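Long-range contacts in flap endonuclease 1 (Desulfurococcus amylolyticus, PDB 3ORY), which probably cleaves 5' flaps from branched DNA in replication and repair, as a structure-specific, metal-dependent nuclease of the FEN1/XPG family: residues K36-D41 / A182-D187; K177-A182 / D304-E309; T236-I241 / Y296-Q301. All blocks are in the same frame, centred on the assembly; numbering follows the deposited sequence.

Interaction 1. Residues K36-D41 / A182-D187; sequences KIIVID and ASASQD
Val39 is bonded twice to the neighbouring strand, its N donating to Ala182 O at 3.0 Å and its O accepting from Ala184 N at 2.8 Å, at the middle of a parallel pair in which strand 37-41 lies beside strand 182-184. Asp41 N continues the ladder, donating to Ala184 O at 3.0 Å. The bond from Ala184 N is the most bent, with an angle of 134° at its hydrogen, and Ser183 CA also approaches Val39 O in a CA-H...O contact. A water extends the ladder by donating to both Asp41 O and Ala184 O.

Apolar contacts line the face that carries Ile38, Ile40 and Ala184. CG2 of Ile38, anti to the backbone N, comes within 3.6 Å of Ala184 CB, while CG1 of Ile40 reaches the same methyl at 4.1 Å. Ile38 CD1 stretches back to Ala182 CB. On the other face Val39 CG1 rests 3.5 Å from Ala182 O, and helix 167-176 covers it through Ala171, Ile174 and Val175.

Polar side chains gather at the C-terminal ends of the strands. Asp41 OD2 caps the following helix by accepting from Asn44 N, and Ser185 OG, itself hydrogen-bonded to Glu168, accepts from Asp187 N in an ST turn. Asp41 OD2 and Asp187 OD2 stand 5.8 Å apart, near a phosphate ion that probably comes from the crystallisation liquor, with Glu168 close by. Acids from two chain segments, brought together by the ladder, are consistent with the metal-binding active site of this nuclease family.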
# COMPACT_ATOMS: atom_id res chain seq x y z
N LYS A 36 9.20 16.24 5.67
CA LYS A 36 9.31 15.57 4.36
C LYS A 36 7.95 15.42 3.68
O LYS A 36 6.92 15.24 4.33
CB LYS A 36 9.99 14.20 4.48
CG LYS A 36 11.42 14.24 5.04
CD LYS A 36 12.43 14.73 4.01
CE LYS A 36 13.66 15.39 4.66
NZ LYS A 36 14.23 14.59 5.77
N ILE A 37 7.97 15.52 2.35
CA ILE A 37 6.79 15.24 1.54
C ILE A 37 6.82 13.76 1.19
O ILE A 37 7.80 13.27 0.64
CB ILE A 37 6.75 16.11 0.27
CG1 ILE A 37 6.76 17.60 0.64
CG2 ILE A 37 5.52 15.73 -0.61
CD1 ILE A 37 6.98 18.56 -0.54
N ILE A 38 5.75 13.05 1.54
CA ILE A 38 5.66 11.62 1.26
C ILE A 38 4.48 11.38 0.33
O ILE A 38 3.36 11.81 0.62
CB ILE A 38 5.52 10.77 2.56
CG1 ILE A 38 6.69 11.01 3.51
CG2 ILE A 38 5.35 9.27 2.24
CD1 ILE A 38 8.03 10.59 2.99
N VAL A 39 4.74 10.73 -0.81
CA VAL A 39 3.67 10.42 -1.74
C VAL A 39 3.13 9.01 -1.51
O VAL A 39 3.83 8.02 -1.71
CB VAL A 39 4.04 10.74 -3.22
CG1 VAL A 39 5.27 9.98 -3.68
CG2 VAL A 39 2.85 10.49 -4.15
N ILE A 40 1.88 8.93 -1.07
CA ILE A 40 1.30 7.68 -0.61
C ILE A 40 0.39 7.08 -1.68
O ILE A 40 -0.58 7.71 -2.11
CB ILE A 40 0.48 7.89 0.70
CG1 ILE A 40 1.35 8.58 1.75
CG2 ILE A 40 -0.09 6.54 1.21
CD1 ILE A 40 0.55 9.19 2.93
N ASP A 41 0.71 5.86 -2.11
CA ASP A 41 -0.13 5.21 -3.08
C ASP A 41 -1.51 5.02 -2.48
O ASP A 41 -1.66 4.45 -1.39
CB ASP A 41 0.45 3.89 -3.56
CG ASP A 41 -0.38 3.27 -4.65
OD1 ASP A 41 -0.20 3.66 -5.82
OD2 ASP A 41 -1.23 2.41 -4.33
N ALA A 182 9.91 10.49 -0.76
CA ALA A 182 9.79 9.05 -0.93
C ALA A 182 8.37 8.68 -1.28
O ALA A 182 7.45 9.45 -1.02
CB ALA A 182 10.22 8.32 0.35
N SER A 183 8.19 7.52 -1.91
CA SER A 183 6.88 6.94 -2.14
C SER A 183 6.57 6.07 -0.93
O SER A 183 7.48 5.68 -0.20
CB SER A 183 6.85 6.13 -3.46
OG SER A 183 7.97 5.26 -3.55
N ALA A 184 5.29 5.80 -0.70
CA ALA A 184 4.89 4.99 0.45
C ALA A 184 3.82 4.00 0.05
O ALA A 184 2.79 4.36 -0.55
CB ALA A 184 4.41 5.89 1.62
N SER A 185 4.06 2.74 0.42
CA SER A 185 3.19 1.62 0.07
C SER A 185 3.69 0.39 0.79
O SER A 185 4.83 0.38 1.25
CB SER A 185 3.27 1.36 -1.45
OG SER A 185 2.40 0.30 -1.82
N GLN A 186 2.86 -0.65 0.90
CA GLN A 186 3.32 -1.95 1.39
C GLN A 186 3.97 -2.77 0.29
O GLN A 186 4.84 -3.61 0.57
CB GLN A 186 2.18 -2.75 2.05
CG GLN A 186 1.70 -2.17 3.38
CD GLN A 186 2.83 -1.81 4.31
OE1 GLN A 186 3.13 -0.63 4.52
NE2 GLN A 186 3.49 -2.82 4.86
N ASP A 187 3.60 -2.54 -0.96
CA ASP A 187 4.28 -3.27 -2.02
C ASP A 187 5.49 -2.49 -2.54
O ASP A 187 5.74 -1.34 -2.14
CB ASP A 187 3.33 -3.74 -3.13
CG ASP A 187 2.64 -2.60 -3.83
OD1 ASP A 187 3.27 -1.55 -4.05
OD2 ASP A 187 1.45 -2.78 -4.17
O HOH W 1 0.24 3.30 0.07

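Interaction 2. Residues K177-A182 / D304-E309; sequences KGDAYA and DNYRIE
Lys177 and Asp179 face Asp304 and Tyr306 across two irregular backbones, whose paired CA atoms stay more than 8 Å apart and share no hydrogen bond, leaving side chains to bridge the loops. The first loop opens with a Schellman motif that ends helix 167-176, Gly178 taking the positive phi. Tyr306 spans the gap: its OH donates to Asp179 OD2 at 2.6 Å, on the anti lone pair, directed away from the other carboxylate oxygen. Asp179 OD2 lies at the ring edge, near the ring plane, whereas the carboxylate plane stands 82° from the ring. Tyr306 OH also sits 3.6 Å from Lys177 CB, and the Tyr306 side chain touches Gln170 and Ile174 of helix 167-176. An alanine in place of Tyr306 would probably leave Asp179 OD2 without its donor and open a gap beside Ile174.

No other hydrogen bond joins the segments. The Lys177 chain bends at chi2 and chi3, and its CE comes 3.8 Å from Asp304 OD1; Lys177 NZ is 4.6 Å from that oxygen, beyond salt-bridge range, and the oxygen is hydrogen-bonded to Tyr173. At the other end of the contact, Ile308 places its CD1 methyl 3.8 Å from Asp179 O.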
# COMPACT_ATOMS: atom_id res chain seq x y z
N LYS A 177 11.23 13.37 -9.76
CA LYS A 177 11.21 14.80 -10.08
C LYS A 177 11.66 15.70 -8.92
O LYS A 177 11.77 16.90 -9.09
CB LYS A 177 9.80 15.22 -10.55
CG LYS A 177 9.33 14.60 -11.87
CD LYS A 177 10.32 14.82 -13.01
CE LYS A 177 10.13 16.18 -13.67
NZ LYS A 177 11.26 16.47 -14.59
N GLY A 178 11.90 15.11 -7.75
CA GLY A 178 12.25 15.89 -6.56
C GLY A 178 11.05 16.58 -5.93
O GLY A 178 11.20 17.56 -5.21
N ASP A 179 9.85 16.05 -6.19
CA ASP A 179 8.62 16.67 -5.69
C ASP A 179 8.07 15.95 -4.47
O ASP A 179 7.05 16.35 -3.92
CB ASP A 179 7.57 16.77 -6.80
CG ASP A 179 7.92 17.80 -7.86
OD1 ASP A 179 8.60 18.80 -7.53
OD2 ASP A 179 7.54 17.62 -9.03
N ALA A 180 8.75 14.88 -4.07
CA ALA A 180 8.49 14.18 -2.81
C ALA A 180 9.77 13.51 -2.39
O ALA A 180 10.63 13.22 -3.23
CB ALA A 180 7.37 13.14 -2.95
N TYR A 181 9.90 13.27 -1.10
CA TYR A 181 11.07 12.62 -0.54
C TYR A 181 11.08 11.12 -0.84
O TYR A 181 12.12 10.54 -1.15
CB TYR A 181 11.14 12.87 0.96
CG TYR A 181 12.20 12.07 1.67
CD1 TYR A 181 13.55 12.42 1.57
CD2 TYR A 181 11.85 10.97 2.44
CE1 TYR A 181 14.54 11.66 2.23
CE2 TYR A 181 12.81 10.22 3.10
CZ TYR A 181 14.14 10.56 2.99
OH TYR A 181 15.07 9.80 3.65
N ALA A 182 9.91 10.49 -0.76
CA ALA A 182 9.79 9.05 -0.93
C ALA A 182 8.37 8.68 -1.28
O ALA A 182 7.45 9.45 -1.02
CB ALA A 182 10.22 8.32 0.35
N ASP A 304 3.52 15.05 -15.79
CA ASP A 304 4.03 16.27 -15.17
C ASP A 304 2.91 17.18 -14.73
O ASP A 304 3.15 18.23 -14.12
CB ASP A 304 4.87 17.06 -16.19
CG ASP A 304 6.19 16.42 -16.45
OD1 ASP A 304 6.81 15.93 -15.49
OD2 ASP A 304 6.61 16.42 -17.62
N ASN A 305 1.68 16.80 -15.07
CA ASN A 305 0.50 17.62 -14.85
C ASN A 305 -0.08 17.43 -13.45
O ASN A 305 -1.12 16.80 -13.27
CB ASN A 305 -0.55 17.33 -15.95
CG ASN A 305 -1.83 18.14 -15.78
OD1 ASN A 305 -1.80 19.28 -15.31
ND2 ASN A 305 -2.96 17.56 -16.19
N TYR A 306 0.64 17.94 -12.45
CA TYR A 306 0.21 17.90 -11.07
C TYR A 306 0.82 19.09 -10.36
O TYR A 306 1.85 19.60 -10.77
CB TYR A 306 0.62 16.60 -10.36
CG TYR A 306 2.12 16.35 -10.28
CD1 TYR A 306 2.91 16.94 -9.29
CD2 TYR A 306 2.76 15.52 -11.21
CE1 TYR A 306 4.29 16.73 -9.23
CE2 TYR A 306 4.13 15.29 -11.16
CZ TYR A 306 4.89 15.89 -10.17
OH TYR A 306 6.24 15.65 -10.14
N ARG A 307 0.18 19.52 -9.28
CA ARG A 307 0.74 20.59 -8.45
C ARG A 307 0.30 20.35 -7.00
O ARG A 307 -0.85 20.60 -6.65
CB ARG A 307 0.32 21.98 -8.96
CG ARG A 307 0.80 23.14 -8.09
CD ARG A 307 1.23 24.34 -8.92
NE ARG A 307 1.49 25.54 -8.11
CZ ARG A 307 0.95 26.74 -8.34
NH1 ARG A 307 0.13 26.92 -9.37
NH2 ARG A 307 1.24 27.76 -7.54
N ILE A 308 1.24 19.89 -6.19
CA ILE A 308 0.97 19.45 -4.82
C ILE A 308 0.88 20.63 -3.85
O ILE A 308 1.89 21.27 -3.51
CB ILE A 308 2.05 18.45 -4.35
CG1 ILE A 308 2.14 17.26 -5.32
CG2 ILE A 308 1.76 17.99 -2.93
CD1 ILE A 308 3.44 16.48 -5.21
N GLU A 309 -0.35 20.92 -3.42
CA GLU A 309 -0.62 22.01 -2.48
C GLU A 309 -1.53 21.53 -1.35
O GLU A 309 -2.44 20.74 -1.58
CB GLU A 309 -1.27 23.20 -3.19
CG GLU A 309 -0.38 23.91 -4.20
CD GLU A 309 -1.09 25.05 -4.92
OE1 GLU A 309 -2.34 25.08 -4.93
OE2 GLU A 309 -0.39 25.94 -5.46

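Interaction 3. Residues T236-I241 / Y296-Q301; sequences TLENLI and YFLQPQ
Leu298, at the end of helix 290-298, pushes its forked tip between three side chains on the first turn of helix 237-247. One branch, CD2, meets the CD1 methyl of Ile241 at 3.7 Å and CD2 of Leu237 at 4.0 Å, so it fills the hollow between two residues one helical turn apart. The other branch, CD1, lies against the extended chain of Glu238, 4.0 Å from its CG and 3.7 Å from its OE2; the two side chains cross at about a right angle. The acid thus walls one side of the leucine, while its OE1 reaches back to a salt bridge with Lys294 of helix 290-298.

Ile241 is the bump in the reverse direction. CB of Phe297 sits against its two arms, CD1 and CG2, each 3.7 Å away. CG2, anti to the backbone N, also touches the Phe297 ring carbon CG at 4.0 Å, approaching the ring obliquely. The rest of the phenyl leads away from helix 237-247, to stack with Phe193 and touch Leu192.

The N-terminal turn of one helix is thus joined to the C-terminal turn of the other. Helix 237-247, the loop after it and helix 261-271 are consistent with the helix-two-turn-helix DNA-binding element of FEN1 nucleases, against which the end of helix 290-298 packs.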
# COMPACT_ATOMS: atom_id res chain seq x y z
N THR A 236 20.88 -5.28 -11.70
CA THR A 236 20.50 -4.06 -12.40
C THR A 236 19.03 -3.77 -12.15
O THR A 236 18.29 -4.64 -11.66
CB THR A 236 20.71 -4.21 -13.92
OG1 THR A 236 19.84 -5.24 -14.40
CG2 THR A 236 22.18 -4.57 -14.25
N LEU A 237 18.58 -2.57 -12.51
CA LEU A 237 17.17 -2.23 -12.43
C LEU A 237 16.35 -3.17 -13.33
O LEU A 237 15.27 -3.62 -12.94
CB LEU A 237 16.92 -0.76 -12.80
CG LEU A 237 15.45 -0.30 -12.84
CD1 LEU A 237 14.71 -0.50 -11.51
CD2 LEU A 237 15.32 1.16 -13.29
N GLU A 238 16.85 -3.47 -14.53
CA GLU A 238 16.15 -4.43 -15.41
C GLU A 238 15.98 -5.79 -14.73
O GLU A 238 14.91 -6.40 -14.83
CB GLU A 238 16.84 -4.57 -16.78
CG GLU A 238 16.58 -3.38 -17.70
CD GLU A 238 17.06 -3.60 -19.12
OE1 GLU A 238 17.21 -4.77 -19.54
OE2 GLU A 238 17.28 -2.59 -19.82
N ASN A 239 17.03 -6.26 -14.05
CA ASN A 239 16.95 -7.49 -13.25
C ASN A 239 15.84 -7.40 -12.20
O ASN A 239 15.06 -8.34 -12.03
CB ASN A 239 18.25 -7.78 -12.50
CG ASN A 239 19.43 -8.14 -13.41
OD1 ASN A 239 19.30 -8.49 -14.60
ND2 ASN A 239 20.62 -8.04 -12.84
N LEU A 240 15.77 -6.26 -11.49
CA LEU A 240 14.73 -6.07 -10.46
C LEU A 240 13.32 -6.12 -11.05
O LEU A 240 12.41 -6.77 -10.51
CB LEU A 240 14.93 -4.74 -9.72
CG LEU A 240 13.98 -4.50 -8.53
CD1 LEU A 240 14.28 -5.50 -7.38
CD2 LEU A 240 14.02 -3.08 -8.01
N ILE A 241 13.14 -5.42 -12.17
CA ILE A 241 11.87 -5.46 -12.89
C ILE A 241 11.54 -6.91 -13.28
O ILE A 241 10.40 -7.36 -13.12
CB ILE A 241 11.90 -4.52 -14.12
CG1 ILE A 241 11.92 -3.06 -13.66
CG2 ILE A 241 10.70 -4.80 -15.03
CD1 ILE A 241 12.23 -2.04 -14.78
N TYR A 296 8.05 -1.28 -20.46
CA TYR A 296 7.01 -0.41 -19.91
C TYR A 296 7.38 0.05 -18.50
O TYR A 296 7.31 1.24 -18.18
CB TYR A 296 5.62 -1.07 -19.92
CG TYR A 296 4.63 -0.13 -19.28
CD1 TYR A 296 4.12 0.95 -20.00
CD2 TYR A 296 4.27 -0.27 -17.93
CE1 TYR A 296 3.24 1.85 -19.41
CE2 TYR A 296 3.40 0.64 -17.33
CZ TYR A 296 2.89 1.69 -18.08
OH TYR A 296 2.03 2.62 -17.50
N PHE A 297 7.78 -0.89 -17.64
CA PHE A 297 8.23 -0.53 -16.29
C PHE A 297 9.36 0.50 -16.31
O PHE A 297 9.42 1.38 -15.45
CB PHE A 297 8.63 -1.78 -15.48
CG PHE A 297 7.48 -2.40 -14.72
CD1 PHE A 297 7.36 -2.22 -13.34
CD2 PHE A 297 6.50 -3.14 -15.37
CE1 PHE A 297 6.29 -2.77 -12.62
CE2 PHE A 297 5.42 -3.71 -14.66
CZ PHE A 297 5.32 -3.52 -13.28
N LEU A 298 10.24 0.40 -17.30
CA LEU A 298 11.32 1.38 -17.46
C LEU A 298 10.81 2.76 -17.86
O LEU A 298 11.40 3.75 -17.48
CB LEU A 298 12.37 0.91 -18.48
CG LEU A 298 13.28 -0.27 -18.08
CD1 LEU A 298 14.06 -0.77 -19.30
CD2 LEU A 298 14.22 0.14 -16.96
N GLN A 299 9.74 2.81 -18.65
CA GLN A 299 9.18 4.09 -19.09
C GLN A 299 7.66 4.07 -19.01
O GLN A 299 6.99 4.01 -20.04
CB GLN A 299 9.61 4.41 -20.52
CG GLN A 299 11.11 4.48 -20.70
CD GLN A 299 11.52 5.25 -21.92
OE1 GLN A 299 11.56 6.48 -21.90
NE2 GLN A 299 11.81 4.53 -23.00
N PRO A 300 7.12 4.10 -17.77
CA PRO A 300 5.68 3.96 -17.58
C PRO A 300 4.94 5.24 -17.94
O PRO A 300 5.56 6.30 -18.10
CB PRO A 300 5.55 3.67 -16.09
CG PRO A 300 6.72 4.36 -15.48
CD PRO A 300 7.83 4.24 -16.48
N GLN A 301 3.62 5.13 -18.10
CA GLN A 301 2.81 6.29 -18.37
C GLN A 301 2.62 7.07 -17.07
O GLN A 301 1.94 6.60 -16.16
CB GLN A 301 1.45 5.89 -18.97
CG GLN A 301 0.70 7.08 -19.59
CD GLN A 301 1.44 7.66 -20.79
OE1 GLN A 301 1.91 6.93 -21.67
NE2 GLN A 301 1.59 8.95 -20.80

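Interactions 1 and 2 meet directly and share Ala182: the chain passes from the surface loop 177-182 straight into the central sheet, where Ile37 O lies 2.7 Å from Tyr181 N in a probable hydrogen bond. Their centres are 12 Å apart. Interaction 3 stands apart, its centre about 19 Å from that of interaction 1 and 21 Å from that of interaction 2, yet segment 296-301 runs on almost immediately into 304-309. The likely active site belongs to interaction 1, where the Asp41 side chain is about 3 Å (nearest atoms) from a phosphate ion, probably from the crystallisation liquor; the Glu238 side chain in interaction 3 likewise has such an ion about 5 Å away (nearest atoms).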